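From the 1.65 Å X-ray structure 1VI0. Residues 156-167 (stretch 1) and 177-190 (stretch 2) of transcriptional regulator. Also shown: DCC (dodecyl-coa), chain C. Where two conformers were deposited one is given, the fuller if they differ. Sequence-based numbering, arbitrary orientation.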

ATOM      1  N   GLN A 156       5.705  -6.966  -7.734  1.00 16.14           N
ATOM      2  CA  GLN A 156       5.106  -5.713  -7.160  1.00 14.90           C
ATOM      3  C   GLN A 156       3.647  -5.670  -7.586  1.00 13.61           C
ATOM      4  O   GLN A 156       2.801  -5.248  -6.770  1.00 16.49           O
ATOM      5  CB  GLN A 156       5.971  -4.566  -7.683  1.00 17.49           C
ATOM      6  CG  GLN A 156       7.289  -4.608  -6.860  1.00 15.27           C
ATOM      7  CD  GLN A 156       8.408  -3.825  -7.540  1.00 17.33           C
ATOM      8  OE1 GLN A 156       8.235  -2.854  -8.273  1.00 23.06           O
ATOM      9  NE2 GLN A 156       9.645  -4.168  -7.129  1.00 23.44           N
HETATM   10  N   MSE A 157       3.358  -6.000  -8.814  1.00 13.97           N
HETATM   11  CA  MSE A 157       1.935  -6.036  -9.260  1.00 16.89           C
HETATM   12  C   MSE A 157       1.182  -7.061  -8.441  1.00 16.93           C
HETATM   13  O   MSE A 157       0.040  -6.752  -7.919  1.00 15.56           O
HETATM   14  CB  MSE A 157       1.839  -6.328 -10.740  1.00 18.21           C
HETATM   15  CG  MSE A 157       0.448  -6.405 -11.304  0.50 17.71           C
HETATM   16 SE   MSE A 157      -0.035  -6.710 -13.107  0.50 24.60          SE
HETATM   17  CE  MSE A 157       0.578  -8.493 -13.447  0.50 21.98           C
ATOM     18  N   ILE A 158       1.675  -8.272  -8.278  1.00 16.02           N
ATOM     19  CA  ILE A 158       0.939  -9.315  -7.560  1.00 16.61           C
ATOM     20  C   ILE A 158       0.686  -8.946  -6.135  1.00 17.35           C
ATOM     21  O   ILE A 158      -0.423  -8.916  -5.594  1.00 14.93           O
ATOM     22  CB  ILE A 158       1.651 -10.699  -7.658  1.00 14.83           C
ATOM     23  CG1 ILE A 158       1.659 -11.104  -9.134  1.00 15.02           C
ATOM     24  CG2 ILE A 158       0.990 -11.693  -6.758  1.00 16.06           C
ATOM     25  CD1 ILE A 158       2.550 -12.308  -9.393  1.00 16.04           C
ATOM     26  N   PHE A 159       1.793  -8.565  -5.444  1.00 15.17           N
ATOM     27  CA  PHE A 159       1.637  -8.195  -4.048  1.00 16.92           C
ATOM     28  C   PHE A 159       0.834  -6.897  -3.892  1.00 16.71           C
ATOM     29  O   PHE A 159      -0.077  -6.947  -3.035  1.00 15.29           O
ATOM     30  CB  PHE A 159       3.017  -8.052  -3.384  1.00 16.28           C
ATOM     31  CG  PHE A 159       2.912  -7.622  -1.969  1.00 16.34           C
ATOM     32  CD1 PHE A 159       2.499  -8.459  -0.969  1.00 17.96           C
ATOM     33  CD2 PHE A 159       3.114  -6.248  -1.661  1.00 22.41           C
ATOM     34  CE1 PHE A 159       2.384  -8.031   0.345  1.00 22.21           C
ATOM     35  CE2 PHE A 159       2.988  -5.828  -0.355  1.00 21.50           C
ATOM     36  CZ  PHE A 159       2.592  -6.692   0.635  1.00 22.68           C
ATOM     37  N   GLY A 160       1.004  -5.912  -4.766  1.00 15.00           N
ATOM     38  CA  GLY A 160       0.235  -4.624  -4.559  1.00 15.53           C
ATOM     39  C   GLY A 160      -1.262  -4.880  -4.823  1.00 17.62           C
ATOM     40  O   GLY A 160      -2.055  -4.267  -4.092  1.00 16.51           O
ATOM     41  N   THR A 161      -1.583  -5.732  -5.774  1.00 15.63           N
ATOM     42  CA  THR A 161      -3.001  -6.047  -6.096  1.00 17.15           C
ATOM     43  C   THR A 161      -3.635  -6.795  -4.929  1.00 16.43           C
ATOM     44  O   THR A 161      -4.661  -6.385  -4.381  1.00 14.13           O
ATOM     45  CB  THR A 161      -3.049  -6.876  -7.381  1.00 15.71           C
ATOM     46  OG1 THR A 161      -2.633  -6.050  -8.486  1.00 14.33           O
ATOM     47  CG2 THR A 161      -4.444  -7.446  -7.650  1.00 15.77           C
ATOM     48  N   ILE A 162      -2.969  -7.806  -4.372  1.00 15.64           N
ATOM     49  CA  ILE A 162      -3.437  -8.541  -3.239  1.00 16.47           C
ATOM     50  C   ILE A 162      -3.682  -7.642  -2.023  1.00 15.70           C
ATOM     51  O   ILE A 162      -4.753  -7.473  -1.399  1.00 16.46           O
ATOM     52  CB  ILE A 162      -2.491  -9.697  -2.855  1.00 15.73           C
ATOM     53  CG1 ILE A 162      -2.400 -10.743  -3.996  1.00 14.26           C
ATOM     54  CG2 ILE A 162      -3.017 -10.374  -1.589  1.00 19.23           C
ATOM     55  CD1 ILE A 162      -1.307 -11.816  -3.746  1.00 17.11           C
ATOM     56  N   ASP A 163      -2.615  -6.820  -1.762  1.00 14.47           N
ATOM     57  CA  ASP A 163      -2.587  -5.943  -0.644  1.00 17.11           C
ATOM     58  C   ASP A 163      -3.618  -4.810  -0.739  1.00 16.07           C
ATOM     59  O   ASP A 163      -4.368  -4.619   0.271  1.00 18.16           O
ATOM     60  CB  ASP A 163      -1.175  -5.308  -0.514  1.00 16.93           C
ATOM     61  CG  ASP A 163      -1.048  -4.481   0.738  1.00 16.19           C
ATOM     62  OD1 ASP A 163      -1.253  -5.055   1.862  1.00 19.08           O
ATOM     63  OD2 ASP A 163      -0.581  -3.309   0.670  1.00 20.96           O
ATOM     64  N   GLU A 164      -3.849  -4.300  -1.949  1.00 15.99           N
ATOM     65  CA  GLU A 164      -4.848  -3.176  -2.051  1.00 17.39           C
ATOM     66  C   GLU A 164      -6.257  -3.788  -1.941  1.00 16.66           C
ATOM     67  O   GLU A 164      -7.162  -3.075  -1.441  1.00 15.97           O
ATOM     68  CB  GLU A 164      -4.671  -2.441  -3.369  1.00 16.23           C
ATOM     69  CG  GLU A 164      -5.713  -1.363  -3.631  1.00 22.06           C
ATOM     70  CD  GLU A 164      -5.640  -0.228  -2.604  1.00 24.71           C
ATOM     71  OE1 GLU A 164      -4.626  -0.061  -1.929  1.00 23.02           O
ATOM     72  OE2 GLU A 164      -6.699   0.452  -2.503  1.00 30.30           O
ATOM     73  N   THR A 165      -6.398  -5.011  -2.420  1.00 14.67           N
ATOM     74  CA  THR A 165      -7.726  -5.676  -2.238  1.00 15.68           C
ATOM     75  C   THR A 165      -8.049  -5.814  -0.774  1.00 14.88           C
ATOM     76  O   THR A 165      -9.180  -5.469  -0.298  1.00 16.99           O
ATOM     77  CB  THR A 165      -7.804  -6.993  -3.035  1.00 13.82           C
ATOM     78  OG1 THR A 165      -7.557  -6.745  -4.418  1.00 15.95           O
ATOM     79  CG2 THR A 165      -9.274  -7.480  -2.910  1.00 17.96           C
ATOM     80  N   VAL A 166      -7.064  -6.160   0.071  1.00 12.22           N
ATOM     81  CA  VAL A 166      -7.247  -6.284   1.505  1.00 17.31           C
ATOM     82  C   VAL A 166      -7.501  -4.888   2.077  1.00 17.25           C
ATOM     83  O   VAL A 166      -8.406  -4.675   2.882  1.00 17.70           O
ATOM     84  CB  VAL A 166      -6.046  -6.973   2.166  1.00 15.55           C
ATOM     85  CG1 VAL A 166      -6.364  -7.090   3.677  1.00 18.13           C
ATOM     86  CG2 VAL A 166      -5.870  -8.407   1.627  1.00 18.30           C
ATOM     87  N   THR A 167      -6.705  -3.902   1.731  1.00 18.09           N
ATOM     88  CA  THR A 167      -6.910  -2.526   2.269  1.00 17.00           C
ATOM     89  C   THR A 167      -8.291  -1.989   1.959  1.00 18.71           C
ATOM     90  O   THR A 167      -8.982  -1.454   2.862  1.00 18.98           O
ATOM     91  CB  THR A 167      -5.801  -1.644   1.673  1.00 20.29           C
ATOM     92  OG1 THR A 167      -4.567  -2.003   2.294  1.00 19.07           O
ATOM     93  CG2 THR A 167      -6.095  -0.165   1.972  1.00 22.95           C
ATOM     94  N   ASP A 177     -17.256 -10.492   1.908  1.00 19.85           N
ATOM     95  CA  ASP A 177     -16.542 -11.728   1.863  1.00 17.77           C
ATOM     96  C   ASP A 177     -15.263 -11.659   1.012  1.00 18.52           C
ATOM     97  O   ASP A 177     -15.181 -12.118  -0.127  1.00 19.09           O
ATOM     98  CB  ASP A 177     -17.466 -12.843   1.294  1.00 22.47           C
ATOM     99  CG  ASP A 177     -16.917 -14.203   1.471  1.00 22.81           C
ATOM    100  OD1 ASP A 177     -15.705 -14.442   1.744  1.00 24.70           O
ATOM    101  OD2 ASP A 177     -17.711 -15.173   1.218  1.00 23.05           O
ATOM    102  N   LEU A 178     -14.183 -11.165   1.656  1.00 18.84           N
ATOM    103  CA  LEU A 178     -12.894 -11.055   0.934  1.00 16.80           C
ATOM    104  C   LEU A 178     -12.483 -12.332   0.238  1.00 14.53           C
ATOM    105  O   LEU A 178     -12.038 -12.337  -0.913  1.00 17.26           O
ATOM    106  CB  LEU A 178     -11.825 -10.653   2.001  1.00 16.94           C
ATOM    107  CG  LEU A 178     -10.394 -10.541   1.430  1.00 16.91           C
ATOM    108  CD1 LEU A 178     -10.324  -9.434   0.434  1.00 18.03           C
ATOM    109  CD2 LEU A 178      -9.430 -10.299   2.609  1.00 17.11           C
ATOM    110  N   VAL A 179     -12.521 -13.441   0.956  1.00 17.14           N
ATOM    111  CA  VAL A 179     -12.033 -14.738   0.499  1.00 19.08           C
ATOM    112  C   VAL A 179     -12.647 -15.167  -0.825  1.00 16.23           C
ATOM    113  O   VAL A 179     -12.017 -15.702  -1.710  1.00 17.29           O
ATOM    114  CB  VAL A 179     -12.203 -15.794   1.573  1.00 21.86           C
ATOM    115  CG1 VAL A 179     -11.901 -17.203   1.078  1.00 25.99           C
ATOM    116  CG2 VAL A 179     -11.211 -15.445   2.736  1.00 22.59           C
ATOM    117  N   ALA A 180     -13.942 -14.851  -0.953  1.00 16.98           N
ATOM    118  CA  ALA A 180     -14.728 -15.176  -2.183  1.00 16.55           C
ATOM    119  C   ALA A 180     -14.238 -14.460  -3.407  1.00 16.52           C
ATOM    120  O   ALA A 180     -14.663 -14.706  -4.570  1.00 20.15           O
ATOM    121  CB  ALA A 180     -16.199 -14.899  -1.875  1.00 19.36           C
ATOM    122  N   LEU A 181     -13.415 -13.396  -3.234  1.00 16.21           N
ATOM    123  CA  LEU A 181     -12.888 -12.658  -4.365  1.00 16.13           C
ATOM    124  C   LEU A 181     -11.557 -13.258  -4.874  1.00 18.48           C
ATOM    125  O   LEU A 181     -11.078 -12.747  -5.915  1.00 17.59           O
ATOM    126  CB  LEU A 181     -12.642 -11.195  -4.009  1.00 15.24           C
ATOM    127  CG  LEU A 181     -13.750 -10.379  -3.398  1.00 19.31           C
ATOM    128  CD1 LEU A 181     -13.387  -8.964  -3.013  1.00 18.77           C
ATOM    129  CD2 LEU A 181     -14.916 -10.352  -4.411  1.00 18.46           C
ATOM    130  N   SER A 182     -11.017 -14.218  -4.161  1.00 19.58           N
ATOM    131  CA  SER A 182      -9.743 -14.845  -4.547  1.00 20.19           C
ATOM    132  C   SER A 182      -9.593 -15.151  -5.999  1.00 20.04           C
ATOM    133  O   SER A 182      -8.603 -14.793  -6.710  1.00 18.68           O
ATOM    134  CB  SER A 182      -9.516 -16.150  -3.720  1.00 22.95           C
ATOM    135  OG  SER A 182      -9.403 -15.827  -2.359  1.00 34.60           O
ATOM    136  N   ASN A 183     -10.553 -15.971  -6.561  1.00 17.39           N
ATOM    137  CA  ASN A 183     -10.377 -16.369  -7.951  1.00 18.28           C
ATOM    138  C   ASN A 183     -10.412 -15.231  -8.933  1.00 16.39           C
ATOM    139  O   ASN A 183      -9.701 -15.224  -9.942  1.00 17.94           O
ATOM    140  CB  ASN A 183     -11.460 -17.407  -8.331  1.00 18.25           C
ATOM    141  CG  ASN A 183     -11.218 -18.075  -9.656  1.00 20.79           C
ATOM    142  OD1 ASN A 183     -10.284 -18.916  -9.733  1.00 24.99           O
ATOM    143  ND2 ASN A 183     -12.001 -17.807 -10.671  1.00 20.86           N
ATOM    144  N   SER A 184     -11.252 -14.187  -8.721  1.00 16.06           N
ATOM    145  CA  SER A 184     -11.372 -13.112  -9.651  1.00 15.74           C
ATOM    146  C   SER A 184     -10.111 -12.217  -9.643  1.00 14.91           C
ATOM    147  O   SER A 184      -9.661 -11.809 -10.690  1.00 15.97           O
ATOM    148  CB  SER A 184     -12.615 -12.245  -9.406  1.00 15.91           C
ATOM    149  OG  SER A 184     -13.737 -13.125  -9.676  1.00 18.04           O
ATOM    150  N   VAL A 185      -9.503 -12.210  -8.453  1.00 16.33           N
ATOM    151  CA  VAL A 185      -8.232 -11.434  -8.298  1.00 17.55           C
ATOM    152  C   VAL A 185      -7.133 -12.192  -9.077  1.00 14.69           C
ATOM    153  O   VAL A 185      -6.479 -11.589  -9.931  1.00 16.97           O
ATOM    154  CB  VAL A 185      -7.872 -11.330  -6.829  1.00 17.58           C
ATOM    155  CG1 VAL A 185      -6.468 -10.663  -6.768  1.00 16.30           C
ATOM    156  CG2 VAL A 185      -8.835 -10.354  -6.116  1.00 14.73           C
ATOM    157  N   LEU A 186      -7.078 -13.490  -8.832  1.00 16.23           N
ATOM    158  CA  LEU A 186      -6.174 -14.344  -9.666  1.00 16.74           C
ATOM    159  C   LEU A 186      -6.346 -14.122 -11.134  1.00 18.05           C
ATOM    160  O   LEU A 186      -5.360 -13.871 -11.891  1.00 17.39           O
ATOM    161  CB  LEU A 186      -6.485 -15.826  -9.316  1.00 16.20           C
ATOM    162  CG  LEU A 186      -5.759 -16.807 -10.238  1.00 16.78           C
ATOM    163  CD1 LEU A 186      -4.239 -16.846  -9.944  1.00 17.94           C
ATOM    164  CD2 LEU A 186      -6.336 -18.197 -10.011  1.00 20.26           C
ATOM    165  N   GLU A 187      -7.590 -14.197 -11.714  1.00 16.43           N
ATOM    166  CA  GLU A 187      -7.786 -14.033 -13.133  1.00 18.74           C
ATOM    167  C   GLU A 187      -7.365 -12.670 -13.672  1.00 15.69           C
ATOM    168  O   GLU A 187      -6.872 -12.560 -14.826  1.00 16.95           O
ATOM    169  CB  GLU A 187      -9.235 -14.409 -13.506  1.00 22.28           C
ATOM    170  CG  GLU A 187      -9.504 -15.919 -13.316  1.00 28.83           C
ATOM    171  CD  GLU A 187      -8.610 -16.768 -14.225  1.00 31.31           C
ATOM    172  OE1 GLU A 187      -8.076 -16.257 -15.222  1.00 36.32           O
ATOM    173  OE2 GLU A 187      -8.479 -17.980 -13.948  1.00 37.53           O
ATOM    174  N   LEU A 188      -7.544 -11.615 -12.886  1.00 15.38           N
ATOM    175  CA  LEU A 188      -7.119 -10.281 -13.241  1.00 12.69           C
ATOM    176  C   LEU A 188      -5.571 -10.272 -13.365  1.00 15.14           C
ATOM    177  O   LEU A 188      -5.112  -9.698 -14.362  1.00 17.70           O
ATOM    178  CB  LEU A 188      -7.507  -9.234 -12.169  1.00 18.33           C
ATOM    179  CG  LEU A 188      -9.049  -8.835 -12.317  1.00 15.49           C
ATOM    180  CD1 LEU A 188      -9.551  -8.218 -11.076  1.00 25.06           C
ATOM    181  CD2 LEU A 188      -9.126  -7.929 -13.544  1.00 23.49           C
ATOM    182  N   LEU A 189      -4.850 -10.909 -12.467  1.00 16.17           N
ATOM    183  CA  LEU A 189      -3.368 -10.936 -12.526  1.00 14.61           C
ATOM    184  C   LEU A 189      -2.890 -11.791 -13.701  1.00 17.77           C
ATOM    185  O   LEU A 189      -1.946 -11.408 -14.416  1.00 17.49           O
ATOM    186  CB  LEU A 189      -2.808 -11.477 -11.199  1.00 15.77           C
ATOM    187  CG  LEU A 189      -3.012 -10.551  -9.954  1.00 17.25           C
ATOM    188  CD1 LEU A 189      -2.718 -11.245  -8.677  1.00 17.55           C
ATOM    189  CD2 LEU A 189      -2.143  -9.294 -10.136  1.00 18.01           C
ATOM    190  N   VAL A 190      -3.580 -12.885 -13.988  1.00 17.61           N
ATOM    191  CA  VAL A 190      -3.242 -13.832 -15.027  1.00 17.23           C
ATOM    192  C   VAL A 190      -3.469 -13.285 -16.411  1.00 18.57           C
ATOM    193  O   VAL A 190      -2.587 -13.437 -17.249  1.00 19.40           O
ATOM    194  CB  VAL A 190      -3.931 -15.198 -14.778  1.00 19.63           C
ATOM    195  CG1 VAL A 190      -3.833 -16.061 -16.033  1.00 21.76           C
ATOM    196  CG2 VAL A 190      -3.364 -15.868 -13.558  1.00 20.08           C
TER
HETATM  197  C2  DCC C 205      13.970  -1.778 -11.213  1.00 32.34           C
HETATM  198  C4  DCC C 205      14.013  -2.282  -9.025  1.00 29.53           C
HETATM  199  C5  DCC C 205      12.669  -2.575  -8.980  1.00 30.45           C
HETATM  200  C6  DCC C 205      11.979  -2.386 -10.198  1.00 32.05           C
HETATM  201  C8  DCC C 205      13.411  -2.922  -7.031  1.00 27.88           C
HETATM  202  C10 DCC C 205       1.168 -11.639   6.382  1.00 37.64           C
HETATM  203  C11 DCC C 205       0.497 -12.003   7.718  1.00 38.37           C
HETATM  204  C12 DCC C 205       1.334 -11.642   8.942  1.00 38.73           C
HETATM  205  N9  DCC C 205      14.490  -2.485  -7.762  1.00 29.79           N
HETATM  206  N7  DCC C 205      12.292  -2.958  -7.710  1.00 29.76           N
HETATM  207  N3  DCC C 205      14.723  -1.902 -10.108  1.00 30.35           N
HETATM  208  N1  DCC C 205      12.649  -2.039 -11.318  1.00 30.58           N
HETATM  209  N6  DCC C 205      10.664  -2.593 -10.274  1.00 31.56           N
HETATM  210  C1' DCC C 205      15.944  -2.418  -7.366  1.00 29.20           C
HETATM  211  C2' DCC C 205      16.184  -1.826  -5.960  1.00 29.64           C
HETATM  212  O2' DCC C 205      16.507  -0.425  -6.166  1.00 30.61           O
HETATM  213  C3' DCC C 205      17.506  -2.556  -5.550  1.00 30.53           C
HETATM  214  O3' DCC C 205      18.595  -2.014  -6.378  1.00 33.82           O
HETATM  215  C4' DCC C 205      17.180  -3.999  -6.106  1.00 30.19           C
HETATM  216  O4' DCC C 205      16.320  -3.797  -7.227  1.00 29.86           O
HETATM  217  C5' DCC C 205      16.607  -4.882  -5.020  1.00 30.69           C
HETATM  218  O5' DCC C 205      15.489  -4.274  -4.310  1.00 32.09           O
HETATM  219  P1  DCC C 205      14.126  -5.042  -4.014  1.00 31.04           P
HETATM  220  O11 DCC C 205      13.263  -4.159  -3.259  1.00 31.53           O
HETATM  221  O12 DCC C 205      13.607  -5.640  -5.361  1.00 30.83           O
HETATM  222  O6  DCC C 205      14.545  -6.302  -3.211  1.00 32.31           O
HETATM  223  P2  DCC C 205      14.998  -6.035  -1.786  1.00 33.08           P
HETATM  224  O21 DCC C 205      14.993  -7.390  -1.118  1.00 30.12           O
HETATM  225  O22 DCC C 205      16.220  -5.223  -1.804  1.00 32.64           O
HETATM  226  O7  DCC C 205      13.869  -5.176  -0.996  1.00 32.65           O
HETATM  227  CPA DCC C 205      12.719  -5.933  -0.407  1.00 29.13           C
HETATM  228  CPB DCC C 205      11.748  -4.935   0.291  1.00 28.55           C
HETATM  229  CP8 DCC C 205      11.514  -3.716  -0.619  1.00 27.96           C
HETATM  230  CP7 DCC C 205      12.445  -4.461   1.561  1.00 29.14           C
HETATM  231  CP9 DCC C 205      10.492  -5.580   0.753  1.00 31.30           C
HETATM  232  OP3 DCC C 205      11.150  -4.093  -1.906  1.00 28.69           O
HETATM  233  CP6 DCC C 205      10.508  -2.733  -0.056  1.00 27.02           C
HETATM  234  OP2 DCC C 205      10.750  -2.139   0.986  1.00 26.67           O
HETATM  235  NP2 DCC C 205       9.438  -2.594  -0.789  1.00 28.05           N
HETATM  236  CP5 DCC C 205       8.309  -1.676  -0.345  1.00 25.85           C
HETATM  237  CP4 DCC C 205       7.255  -2.651   0.309  1.00 27.60           C
HETATM  238  CP3 DCC C 205       6.154  -1.840   1.017  1.00 28.30           C
HETATM  239  OP1 DCC C 205       6.451  -1.062   1.923  1.00 29.39           O
HETATM  240  NP1 DCC C 205       4.956  -2.008   0.561  1.00 26.73           N
HETATM  241  CP2 DCC C 205       3.741  -1.322   1.051  1.00 27.37           C
HETATM  242  CP1 DCC C 205       2.936  -2.438   1.648  1.00 27.11           C
HETATM  243  S   DCC C 205       3.780  -3.568   2.779  1.00 28.24           S
HETATM  244  P3  DCC C 205      20.093  -1.640  -5.932  1.00 39.15           P
HETATM  245  O31 DCC C 205      20.033  -1.031  -4.602  1.00 38.84           O
HETATM  246  O32 DCC C 205      20.909  -2.864  -5.917  1.00 34.68           O
HETATM  247  O33 DCC C 205      20.515  -0.691  -7.020  1.00 35.55           O
HETATM  248  CA1 DCC C 205       3.651  -2.646   4.332  1.00 30.66           C
HETATM  249  CA2 DCC C 205       3.846  -3.553   5.587  1.00 31.97           C
HETATM  250  OA1 DCC C 205       3.371  -1.470   4.370  1.00 29.85           O
HETATM  251  CA3 DCC C 205       2.571  -4.336   5.953  1.00 32.82           C
HETATM  252  CA4 DCC C 205       2.625  -5.817   6.012  1.00 35.68           C
HETATM  253  CA5 DCC C 205       1.985  -6.523   4.838  1.00 30.86           C
HETATM  254  CA6 DCC C 205       1.261  -7.809   5.194  1.00 33.76           C
HETATM  255  CA7 DCC C 205       1.925  -9.084   4.725  1.00 35.13           C
HETATM  256  CA8 DCC C 205       1.066 -10.221   4.303  1.00 35.63           C
HETATM  257  CA9 DCC C 205       0.242 -10.904   5.399  1.00 38.67           C

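The two stretches pack as nearly antiparallel helices, 156-167 against 182-190, whose axes approach to 10.8 Å at an angle of 151° between their N-to-C directions. No hydrogen bond crosses between them; 428 Å² of summed surface is buried, with packing contacts in place of hydrogen bonds.

Leu 189 contributes the largest share. Its CB points toward stretch 1, and its m,t rotamer lays the isobutyl group across the start of that segment: CD2 lies 4.0 Å from Ile 158 CA and 4.1 Å from selenomethionine Met 157 CG, while CD1 lies 4.2 Å from Ile 158 CG2. Met 157 is t about chi1 and chi2, and the p turn at chi3 leaves CE 4.0 Å from Leu 189 O. The CA-to-CB bond of Ile 158 points sideways; its CA and CG2 both touch the leucine methyls.

At the other end, Leu 178, in the segment preceding the second helix, plays a similar part. Its CD2 meets Val 166 CG2 at 4.1 Å, and its CD1 meets Thr 165 CG2 at 4.0 Å. Between these ends, Val 185 places CG1 3.9 Å from Thr 161 CG2, a compact branched side chain against another.

Met 157, Thr 161 and Thr 165, spaced four residues apart, all direct CB toward stretch 2. The threonines suit this buried, apolar face because their hydroxyls are satisfied within their own helix: Thr 161 OG1 donates to Met 157 O at 2.8 Å, although its modelled position is less certain, and Thr 165 OG1 donates to Thr 161 O at 2.9 Å. Both the methyls and the hydroxyl oxygens pack against stretch 2: Thr 161 OG1 lies 3.7 Å from Leu 189 CD2, and Thr 165 OG1 lies 4.2 Å from Val 185 CG2.

Away from this interface, Gln 156 binds the dodecyl-CoA adenine through two hydrogen bonds, Gln 156 NE2 to DCC N7 (3.0 Å) and DCC N6 to Gln 156 OE1 (3.2 Å).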